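Local coordinates for mitogen activated protein kinase, putative (Leishmania donovani, PDB 4QNY), which is a putative mitogen-activated protein kinase that binds an ATP analogue and magnesium and probably transfers phosphate from ATP to serine or threonine residues of proteins, at residues 243-248 and 260-265. Residues are numbered along the deposited sequence; the frame is centred on the assembly and turned at random.
Sequences GTPSEE and KYLKKK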
# COMPACT_ATOMS: atom_id res chain seq x y z
N GLY A 243 16.61 10.97 14.09
CA GLY A 243 17.63 11.04 15.12
C GLY A 243 18.05 9.69 15.69
O GLY A 243 17.30 8.71 15.61
N THR A 244 19.24 9.65 16.26
CA THR A 244 19.78 8.43 16.85
C THR A 244 18.93 7.95 18.03
O THR A 244 18.75 8.68 19.01
CB THR A 244 21.23 8.64 17.34
OG1 THR A 244 22.04 9.09 16.25
CG2 THR A 244 21.80 7.34 17.89
N PRO A 245 18.40 6.72 17.93
CA PRO A 245 17.58 6.13 18.99
C PRO A 245 18.40 5.74 20.21
O PRO A 245 19.62 5.60 20.11
CB PRO A 245 16.99 4.88 18.32
CG PRO A 245 17.25 5.04 16.85
CD PRO A 245 18.50 5.85 16.76
N SER A 246 17.74 5.57 21.35
CA SER A 246 18.42 5.15 22.58
C SER A 246 19.00 3.75 22.42
O SER A 246 18.58 2.99 21.55
CB SER A 246 17.46 5.20 23.77
OG SER A 246 16.39 4.29 23.59
N GLU A 247 19.96 3.42 23.28
CA GLU A 247 20.62 2.12 23.24
C GLU A 247 19.61 0.98 23.43
O GLU A 247 19.72 -0.06 22.79
CB GLU A 247 21.71 2.04 24.31
CG GLU A 247 22.58 0.79 24.25
CD GLU A 247 23.78 0.94 23.33
OE1 GLU A 247 23.71 1.76 22.38
OE2 GLU A 247 24.79 0.25 23.55
N GLU A 248 18.64 1.21 24.30
CA GLU A 248 17.62 0.20 24.59
C GLU A 248 16.67 0.01 23.41
O GLU A 248 16.11 -1.08 23.23
CB GLU A 248 16.83 0.60 25.84
N LYS A 260 24.72 -3.29 15.33
CA LYS A 260 26.14 -2.97 15.45
C LYS A 260 26.51 -1.76 14.60
O LYS A 260 27.25 -0.88 15.05
CB LYS A 260 26.99 -4.18 15.04
N TYR A 261 25.99 -1.71 13.38
CA TYR A 261 26.26 -0.60 12.48
C TYR A 261 25.66 0.70 13.00
O TYR A 261 26.26 1.77 12.88
CB TYR A 261 25.71 -0.90 11.08
CG TYR A 261 25.77 0.28 10.13
CD1 TYR A 261 26.95 0.61 9.49
CD2 TYR A 261 24.64 1.05 9.88
CE1 TYR A 261 27.02 1.69 8.62
CE2 TYR A 261 24.70 2.13 9.02
CZ TYR A 261 25.88 2.44 8.39
OH TYR A 261 25.94 3.51 7.53
N LEU A 262 24.47 0.61 13.58
CA LEU A 262 23.75 1.78 14.06
C LEU A 262 24.45 2.41 15.27
O LEU A 262 24.37 3.61 15.48
CB LEU A 262 22.31 1.40 14.42
CG LEU A 262 21.36 2.54 14.82
CD1 LEU A 262 21.42 3.67 13.81
CD2 LEU A 262 19.94 2.02 14.97
N LYS A 263 25.14 1.58 16.04
CA LYS A 263 25.84 2.05 17.24
C LYS A 263 27.15 2.76 16.90
O LYS A 263 27.53 3.72 17.56
CB LYS A 263 26.09 0.89 18.20
CG LYS A 263 24.83 0.36 18.87
CD LYS A 263 25.11 -0.91 19.64
CE LYS A 263 23.84 -1.47 20.25
NZ LYS A 263 24.06 -2.81 20.88
N LYS A 264 27.84 2.26 15.87
CA LYS A 264 29.09 2.86 15.43
C LYS A 264 28.86 4.17 14.67
O LYS A 264 29.80 4.93 14.42
CB LYS A 264 29.88 1.89 14.54
CG LYS A 264 30.62 0.80 15.30
CD LYS A 264 31.50 -0.02 14.37
CE LYS A 264 32.62 0.82 13.77
NZ LYS A 264 33.61 1.25 14.80
N LYS A 265 27.61 4.41 14.31
CA LYS A 265 27.25 5.60 13.54
C LYS A 265 27.30 6.84 14.44
O LYS A 265 27.01 6.76 15.63
CB LYS A 265 25.86 5.44 12.91
CG LYS A 265 25.50 6.52 11.91
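K263 NZ donates a hydrogen bond to N251 OD1 and also lies 4.1 Å from E247 OE2, a separation beyond a salt bridge, so E247 probably adds only diffuse electrostatic attraction. What meets the carboxylate directly is the aliphatic part of the lysine: E247 OE2 approaches K263 CE at 3.8 Å, and E247 OE1 stands 3.9 Å from K263 CG. Both oxygens thus face methylenes, and the two side chains run nearly perpendicular to each other. The glutamate reaches over because CG is anti to its backbone N (chi1 -173°) and the chain then bends at chi2 (88°), while the lysine stays extended beyond CG. Both residues are exposed, and their CA atoms, 8.0 Å apart, are the closest CA pair between the two segments.

Deeper in, the contact is apolar and loose. P245 CD comes 4.5 Å from L262 CD2, one methyl branch of a buried leucine whose CB points toward 243-248. I250 and F294 touch both P245 and L262, extending this hydrophobic patch. Ahead of the proline, G243 leaves helix 231-242 with a positive phi of 97°, a backbone angle that suits glycine; S246 then N-caps helix 247-250.

The position of the two short helices, directly after helix 231-242 in the C-terminal lobe, is consistent with the insert characteristic of MAP kinases and their CMGC relatives. T244 backbone bonds to R268 tie the first segment to the chain beyond helix 256-264, and V239 of helix 231-242 packs against T244 and L262.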